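Local coordinates for protein nisin leader peptide-processing serine protease NisP (Lactococcus lactis subsp. lactis, PDB 4MZD) that is a subtilisin-like serine protease that removes the leader peptide from the lantibiotic precursor of nisin, probably through a Ser-His-Asp charge relay, at residues S101-S113 with L337-V349. Numbering follows the deposited sequence. Where two conformers were deposited one is given.
Sequences SGIMEEHPDLSNS and LFTTTNTGWYQYV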
ATOM      1  N   SER A 101       8.092  -6.056  -0.585  1.00  6.63           N
ATOM      2  CA  SER A 101       9.394  -6.592  -0.987  1.00  6.92           C
ATOM      3  C   SER A 101      10.231  -7.162   0.159  1.00  7.04           C
ATOM      4  O   SER A 101      11.416  -7.427  -0.030  1.00  7.98           O
ATOM      5  CB  SER A 101      10.209  -5.548  -1.760  1.00  7.97           C
ATOM      6  OG  SER A 101      10.642  -4.496  -0.920  1.00  7.64           O
ATOM      7  N   GLY A 102       9.624  -7.371   1.326  1.00  7.15           N
ATOM      8  CA  GLY A 102      10.358  -7.834   2.487  1.00  7.58           C
ATOM      9  C   GLY A 102      10.687  -6.681   3.411  1.00  7.31           C
ATOM     10  O   GLY A 102      10.103  -5.602   3.307  1.00  7.57           O
ATOM     11  N   ILE A 103      11.620  -6.892   4.331  1.00  7.48           N
ATOM     12  CA  ILE A 103      11.986  -5.828   5.250  1.00  8.05           C
ATOM     13  C   ILE A 103      13.444  -5.967   5.642  1.00  8.32           C
ATOM     14  O   ILE A 103      14.006  -7.061   5.586  1.00  9.41           O
ATOM     15  CB  ILE A 103      11.088  -5.854   6.520  1.00  8.83           C
ATOM     16  CG1 ILE A 103      11.050  -4.490   7.229  1.00 10.15           C
ATOM     17  CG2 ILE A 103      11.519  -6.973   7.474  1.00 10.21           C
ATOM     18  CD1 ILE A 103      10.022  -4.411   8.341  1.00 11.33           C
ATOM     19  N   MET A 104      14.048  -4.846   6.019  1.00  8.30           N
ATOM     20  CA  MET A 104      15.343  -4.840   6.679  1.00  9.41           C
ATOM     21  C   MET A 104      15.075  -4.912   8.177  1.00  9.70           C
ATOM     22  O   MET A 104      14.794  -3.889   8.818  1.00 10.52           O
ATOM     23  CB  MET A 104      16.105  -3.562   6.337  1.00 10.36           C
ATOM     24  CG  MET A 104      17.523  -3.548   6.888  1.00 11.25           C
ATOM     25  SD  MET A 104      18.226  -1.875   7.121  1.00  9.50           S
ATOM     26  CE  MET A 104      20.010  -2.243   7.269  1.00 12.93           C
ATOM     27  N   GLU A 105      15.139  -6.121   8.735  1.00 10.13           N
ATOM     28  CA  GLU A 105      14.715  -6.331  10.119  1.00 11.45           C
ATOM     29  C   GLU A 105      15.554  -5.547  11.117  1.00 11.88           C
ATOM     30  O   GLU A 105      15.078  -5.194  12.198  1.00 13.45           O
ATOM     31  CB  GLU A 105      14.738  -7.818  10.492  1.00 13.16           C
ATOM     32  CG  GLU A 105      13.642  -8.656   9.851  1.00 14.59           C
ATOM     33  CD  GLU A 105      13.592 -10.054  10.428  1.00 16.93           C
ATOM     34  OE1 GLU A 105      14.560 -10.809  10.213  1.00 17.59           O
ATOM     35  OE2 GLU A 105      12.602 -10.397  11.110  1.00 18.67           O
ATOM     36  N   GLU A 106      16.806  -5.284  10.759  1.00 11.71           N
ATOM     37  CA  GLU A 106      17.720  -4.631  11.674  1.00 12.91           C
ATOM     38  C   GLU A 106      17.633  -3.103  11.620  1.00 11.82           C
ATOM     39  O   GLU A 106      18.390  -2.426  12.304  1.00 12.66           O
ATOM     40  CB  GLU A 106      19.155  -5.120  11.436  1.00 14.64           C
ATOM     41  CG  GLU A 106      19.783  -4.657  10.132  1.00 16.15           C
ATOM     42  CD  GLU A 106      19.602  -5.632   8.973  1.00 17.22           C
ATOM     43  OE1 GLU A 106      20.509  -5.672   8.113  1.00 19.45           O
ATOM     44  OE2 GLU A 106      18.566  -6.339   8.901  1.00 15.50           O
ATOM     45  N   HIS A 107      16.714  -2.545  10.837  1.00 10.14           N
ATOM     46  CA  HIS A 107      16.578  -1.097  10.845  1.00  9.95           C
ATOM     47  C   HIS A 107      16.262  -0.631  12.267  1.00  9.27           C
ATOM     48  O   HIS A 107      15.324  -1.133  12.878  1.00  9.36           O
ATOM     49  CB  HIS A 107      15.482  -0.625   9.899  1.00  9.76           C
ATOM     50  CG  HIS A 107      15.550   0.843   9.637  1.00  8.88           C
ATOM     51  ND1 HIS A 107      15.315   1.779  10.622  1.00  8.96           N
ATOM     52  CD2 HIS A 107      15.917   1.533   8.530  1.00  9.37           C
ATOM     53  CE1 HIS A 107      15.503   2.988  10.119  1.00  9.20           C
ATOM     54  NE2 HIS A 107      15.867   2.866   8.852  1.00  9.57           N
ATOM     55  N   PRO A 108      17.036   0.329  12.807  1.00 10.28           N
ATOM     56  CA  PRO A 108      16.826   0.692  14.214  1.00 11.08           C
ATOM     57  C   PRO A 108      15.420   1.194  14.556  1.00 10.21           C
ATOM     58  O   PRO A 108      15.007   1.017  15.705  1.00 10.55           O
ATOM     59  CB  PRO A 108      17.879   1.789  14.463  1.00 13.24           C
ATOM     60  CG  PRO A 108      18.250   2.283  13.108  1.00 15.05           C
ATOM     61  CD  PRO A 108      18.159   1.075  12.216  1.00 12.34           C
ATOM     62  N   ASP A 109      14.704   1.802  13.612  1.00  8.68           N
ATOM     63  CA  ASP A 109      13.373   2.295  13.930  1.00  8.64           C
ATOM     64  C   ASP A 109      12.310   1.203  13.842  1.00  8.30           C
ATOM     65  O   ASP A 109      11.178   1.410  14.284  1.00  8.79           O
ATOM     66  CB  ASP A 109      12.964   3.426  12.990  1.00  9.15           C
ATOM     67  CG  ASP A 109      13.776   4.694  13.181  1.00  9.75           C
ATOM     68  OD1 ASP A 109      14.403   4.886  14.248  1.00  9.69           O
ATOM     69  OD2 ASP A 109      13.745   5.520  12.240  1.00 11.19           O
ATOM     70  N   LEU A 110      12.673   0.059  13.255  1.00  7.82           N
ATOM     71  CA  LEU A 110      11.713  -1.005  12.942  1.00  8.28           C
ATOM     72  C   LEU A 110      11.896  -2.300  13.722  1.00  8.88           C
ATOM     73  O   LEU A 110      10.947  -3.049  13.893  1.00  8.63           O
ATOM     74  CB  LEU A 110      11.781  -1.373  11.455  1.00  8.24           C
ATOM     75  CG  LEU A 110      11.639  -0.232  10.447  1.00  8.55           C
ATOM     76  CD1 LEU A 110      11.762  -0.748   9.017  1.00  9.31           C
ATOM     77  CD2 LEU A 110      10.327   0.507  10.650  1.00  9.26           C
ATOM     78  N   SER A 111      13.106  -2.561  14.196  0.52  9.45           N
ATOM     79  CA  SER A 111      13.408  -3.882  14.732  0.52 10.40           C
ATOM     80  C   SER A 111      12.492  -4.289  15.889  0.52 10.54           C
ATOM     81  O   SER A 111      12.121  -5.460  16.007  0.52 11.54           O
ATOM     82  CB  SER A 111      14.880  -3.988  15.130  0.52 11.34           C
ATOM     83  OG  SER A 111      15.221  -3.019  16.106  0.52 11.85           O
ATOM     84  N   ASN A 112      12.114  -3.328  16.728  1.00  9.74           N
ATOM     85  CA  ASN A 112      11.265  -3.622  17.879  1.00 10.77           C
ATOM     86  C   ASN A 112       9.796  -3.846  17.530  1.00 10.23           C
ATOM     87  O   ASN A 112       9.002  -4.189  18.404  1.00 11.61           O
ATOM     88  CB  ASN A 112      11.398  -2.526  18.936  1.00 13.54           C
ATOM     89  CG  ASN A 112      12.734  -2.559  19.639  1.00 18.24           C
ATOM     90  OD1 ASN A 112      13.491  -3.520  19.510  1.00 21.16           O
ATOM     91  ND2 ASN A 112      13.025  -1.512  20.404  1.00 19.84           N
ATOM     92  N   SER A 113       9.444  -3.664  16.258  1.00  8.78           N
ATOM     93  CA  SER A 113       8.077  -3.881  15.786  1.00  8.57           C
ATOM     94  C   SER A 113       7.866  -5.247  15.152  1.00  8.49           C
ATOM     95  O   SER A 113       6.738  -5.610  14.809  1.00  8.92           O
ATOM     96  CB  SER A 113       7.712  -2.841  14.723  1.00  8.86           C
ATOM     97  OG  SER A 113       7.757  -1.534  15.252  1.00  8.90           O
ATOM     98  N   LEU A 337       8.140  12.251   0.712  1.00  8.35           N
ATOM     99  CA  LEU A 337       8.045  11.949   2.124  1.00  9.60           C
ATOM    100  C   LEU A 337       9.223  11.108   2.604  1.00  8.11           C
ATOM    101  O   LEU A 337       9.802  10.292   1.886  1.00  8.62           O
ATOM    102  CB  LEU A 337       6.687  11.369   2.494  1.00 12.44           C
ATOM    103  CG  LEU A 337       6.368  10.046   1.829  1.00 12.77           C
ATOM    104  CD1 LEU A 337       6.648   8.910   2.782  1.00 12.03           C
ATOM    105  CD2 LEU A 337       4.904   9.999   1.398  1.00 14.29           C
ATOM    106  N   PHE A 338       9.582  11.355   3.848  1.00  7.77           N
ATOM    107  CA  PHE A 338      10.798  10.835   4.442  1.00  7.84           C
ATOM    108  C   PHE A 338      10.469   9.552   5.193  1.00  7.31           C
ATOM    109  O   PHE A 338       9.628   9.551   6.087  1.00  8.54           O
ATOM    110  CB  PHE A 338      11.304  11.905   5.408  1.00  8.80           C
ATOM    111  CG  PHE A 338      12.700  11.702   5.895  1.00  9.97           C
ATOM    112  CD1 PHE A 338      13.784  11.891   5.060  1.00 12.90           C
ATOM    113  CD2 PHE A 338      12.926  11.377   7.215  1.00 12.31           C
ATOM    114  CE1 PHE A 338      15.076  11.736   5.545  1.00 14.41           C
ATOM    115  CE2 PHE A 338      14.207  11.216   7.703  1.00 13.70           C
ATOM    116  CZ  PHE A 338      15.282  11.408   6.871  1.00 13.67           C
ATOM    117  N   THR A 339      11.128   8.458   4.833  1.00  7.41           N
ATOM    118  CA  THR A 339      10.816   7.182   5.452  1.00  7.92           C
ATOM    119  C   THR A 339      12.063   6.306   5.608  1.00  7.47           C
ATOM    120  O   THR A 339      13.147   6.629   5.103  1.00  8.04           O
ATOM    121  CB  THR A 339       9.697   6.459   4.692  1.00  8.45           C
ATOM    122  OG1 THR A 339       9.156   5.421   5.520  1.00  8.67           O
ATOM    123  CG2 THR A 339      10.209   5.892   3.387  1.00  9.43           C
ATOM    124  N   THR A 340      11.903   5.215   6.349  1.00  7.07           N
ATOM    125  CA  THR A 340      12.962   4.236   6.563  1.00  7.62           C
ATOM    126  C   THR A 340      13.282   3.480   5.282  1.00  7.88           C
ATOM    127  O   THR A 340      12.380   3.171   4.516  1.00  9.03           O
ATOM    128  CB  THR A 340      12.511   3.208   7.612  1.00  7.58           C
ATOM    129  OG1 THR A 340      11.216   2.717   7.265  1.00  7.44           O
ATOM    130  CG2 THR A 340      12.398   3.845   8.988  1.00  8.31           C
ATOM    131  N   THR A 341      14.548   3.156   5.046  1.00  7.65           N
ATOM    132  CA  THR A 341      14.863   2.318   3.894  1.00  8.22           C
ATOM    133  C   THR A 341      15.935   1.266   4.215  1.00  8.03           C
ATOM    134  O   THR A 341      16.468   1.223   5.331  1.00  8.77           O
ATOM    135  CB  THR A 341      15.174   3.157   2.637  1.00  9.47           C
ATOM    136  OG1 THR A 341      15.163   2.313   1.478  1.00 10.44           O
ATOM    137  CG2 THR A 341      16.505   3.866   2.775  1.00 10.43           C
ATOM    138  N   ASN A 342      16.225   0.403   3.243  1.00  8.08           N
ATOM    139  CA  ASN A 342      17.018  -0.801   3.493  1.00  9.18           C
ATOM    140  C   ASN A 342      18.528  -0.573   3.547  1.00 10.04           C
ATOM    141  O   ASN A 342      19.306  -1.529   3.555  1.00 11.44           O
ATOM    142  CB  ASN A 342      16.660  -1.913   2.503  1.00  9.39           C
ATOM    143  CG  ASN A 342      17.147  -1.618   1.113  1.00  9.68           C
ATOM    144  OD1 ASN A 342      17.465  -0.479   0.796  1.00 11.10           O
ATOM    145  ND2 ASN A 342      17.209  -2.639   0.271  1.00 10.76           N
ATOM    146  N   THR A 343      18.930   0.688   3.626  1.00 10.06           N
ATOM    147  CA  THR A 343      20.306   1.043   3.935  1.00 11.12           C
ATOM    148  C   THR A 343      20.545   1.072   5.445  1.00 11.22           C
ATOM    149  O   THR A 343      21.682   1.183   5.893  1.00 12.75           O
ATOM    150  CB  THR A 343      20.600   2.457   3.440  1.00 11.82           C
ATOM    151  OG1 THR A 343      19.649   3.353   4.030  1.00 11.26           O
ATOM    152  CG2 THR A 343      20.517   2.538   1.917  1.00 13.49           C
ATOM    153  N   GLY A 344      19.468   1.018   6.224  1.00 10.65           N
ATOM    154  CA  GLY A 344      19.534   1.248   7.656  1.00 11.17           C
ATOM    155  C   GLY A 344      19.249   2.695   8.013  1.00 10.51           C
ATOM    156  O   GLY A 344      19.201   3.046   9.192  1.00 10.90           O
ATOM    157  N   TRP A 345      19.034   3.527   6.994  1.00 10.50           N
ATOM    158  CA  TRP A 345      18.807   4.951   7.200  1.00 10.05           C
ATOM    159  C   TRP A 345      17.483   5.365   6.544  1.00  9.17           C
ATOM    160  O   TRP A 345      16.480   4.677   6.738  1.00  8.99           O
ATOM    161  CB  TRP A 345      20.023   5.755   6.727  1.00 11.93           C
ATOM    162  CG  TRP A 345      21.289   5.255   7.395  1.00 14.45           C
ATOM    163  CD1 TRP A 345      22.287   4.510   6.828  1.00 16.91           C
ATOM    164  CD2 TRP A 345      21.654   5.429   8.769  1.00 15.57           C
ATOM    165  NE1 TRP A 345      23.258   4.233   7.762  1.00 18.01           N
ATOM    166  CE2 TRP A 345      22.892   4.784   8.961  1.00 16.86           C
ATOM    167  CE3 TRP A 345      21.057   6.076   9.852  1.00 16.72           C
ATOM    168  CZ2 TRP A 345      23.544   4.770  10.192  1.00 17.54           C
ATOM    169  CZ3 TRP A 345      21.705   6.060  11.073  1.00 17.36           C
ATOM    170  CH2 TRP A 345      22.932   5.410  11.233  1.00 17.76           C
ATOM    171  N   TYR A 346      17.477   6.450   5.769  1.00  9.08           N
ATOM    172  CA  TYR A 346      16.232   7.076   5.319  1.00  9.13           C
ATOM    173  C   TYR A 346      16.316   7.498   3.869  1.00  9.39           C
ATOM    174  O   TYR A 346      17.402   7.630   3.310  1.00 11.56           O
ATOM    175  CB  TYR A 346      15.886   8.276   6.216  1.00 10.16           C
ATOM    176  CG  TYR A 346      15.907   7.844   7.654  1.00 10.12           C
ATOM    177  CD1 TYR A 346      14.780   7.293   8.239  1.00 10.17           C
ATOM    178  CD2 TYR A 346      17.076   7.897   8.403  1.00 11.25           C
ATOM    179  CE1 TYR A 346      14.800   6.832   9.537  1.00  9.91           C
ATOM    180  CE2 TYR A 346      17.109   7.431   9.702  1.00 11.17           C
ATOM    181  CZ  TYR A 346      15.969   6.889  10.264  1.00 10.85           C
ATOM    182  OH  TYR A 346      16.002   6.413  11.555  1.00 11.59           O
ATOM    183  N   GLN A 347      15.155   7.730   3.269  1.00  9.18           N
ATOM    184  CA  GLN A 347      15.080   8.187   1.895  1.00 11.55           C
ATOM    185  C   GLN A 347      13.774   8.933   1.687  1.00  9.38           C
ATOM    186  O   GLN A 347      12.769   8.625   2.327  1.00  9.70           O
ATOM    187  CB  GLN A 347      15.134   6.976   0.961  1.00 16.47           C
ATOM    188  CG  GLN A 347      15.052   7.290  -0.512  1.00 19.55           C
ATOM    189  CD  GLN A 347      15.371   6.083  -1.364  1.00 22.29           C
ATOM    190  OE1 GLN A 347      16.165   5.226  -0.973  1.00 24.07           O
ATOM    191  NE2 GLN A 347      14.748   6.003  -2.531  1.00 23.54           N
ATOM    192  N   TYR A 348      13.794   9.901   0.777  1.00  8.90           N
ATOM    193  CA  TYR A 348      12.578  10.534   0.284  1.00  8.30           C
ATOM    194  C   TYR A 348      11.951   9.701  -0.817  1.00  8.55           C
ATOM    195  O   TYR A 348      12.632   9.298  -1.762  1.00  9.90           O
ATOM    196  CB  TYR A 348      12.880  11.944  -0.232  1.00  9.00           C
ATOM    197  CG  TYR A 348      12.977  12.941   0.896  1.00  8.97           C
ATOM    198  CD1 TYR A 348      11.827  13.531   1.406  1.00  9.70           C
ATOM    199  CD2 TYR A 348      14.202  13.266   1.482  1.00  9.52           C
ATOM    200  CE1 TYR A 348      11.881  14.424   2.454  1.00 10.12           C
ATOM    201  CE2 TYR A 348      14.266  14.172   2.534  1.00 10.15           C
ATOM    202  CZ  TYR A 348      13.103  14.742   3.018  1.00  9.96           C
ATOM    203  OH  TYR A 348      13.179  15.623   4.079  1.00 11.29           O
ATOM    204  N   VAL A 349      10.647   9.466  -0.689  1.00  8.15           N
ATOM    205  CA  VAL A 349       9.894   8.621  -1.608  1.00  8.15           C
ATOM    206  C   VAL A 349       8.562   9.288  -1.949  1.00  7.53           C
ATOM    207  O   VAL A 349       8.174  10.286  -1.340  1.00  7.80           O
ATOM    208  CB  VAL A 349       9.616   7.233  -0.974  1.00  8.70           C
ATOM    209  CG1 VAL A 349      10.922   6.528  -0.636  1.00  9.78           C
ATOM    210  CG2 VAL A 349       8.734   7.370   0.261  1.00  9.08           C
TER
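H107 pushes its imidazole into the end of the hairpin formed by strands 337-340 and 346-349, where NE2 donates to W345 O at 2.9 Å. The bond is nearly straight (165°) and lies in the ring plane. Its acceptor also takes the backbone N-H of T341, so one carbonyl both closes the hairpin and receives the histidine. At the other nitrogen, H107 ND1 accepts from D109 N, 3.1 Å away and again in plane; bonded at both nitrogens, the ring is fixed in rotation. T340 CG2 rests on one face, 3.8 Å from the centroid of the H107 ring in a CH-pi contact, while G344 O lies over the opposite face. An edge of the imidazole is turned toward the face of Y346, the two planes standing at 79° in an offset edge-to-face pair. Beyond it, Y346 OH donates a short 2.5 Å bond to D109 OD2, meeting the carboxylate from above its plane; N160 binds both side chains as well, D109 OD1 through its backbone N and Y346 OH through ND2. In this subtilisin-like fold, 101-113 is the loop that leaves strand 95-100, at whose end sits D100, the predicted charge-relay aspartate. Helix 147-156, which begins with the predicted relay histidine H147, is tied to both segments: T149 takes a bond from M104 N through OG1 and one from T340 OG1 through its carbonyl. M104, CG anti to its amide nitrogen (chi1 -175°) and extended beyond, packs tightly over the hairpin's type I turn, T341 to G344, laying SD 3.3 Å from G344 N. Packing slackens at P108, which brushes G344 O only with ring carbons, CD at 3.8 Å; T343 and W345 are exposed, their CB atoms pointing away from 101-113.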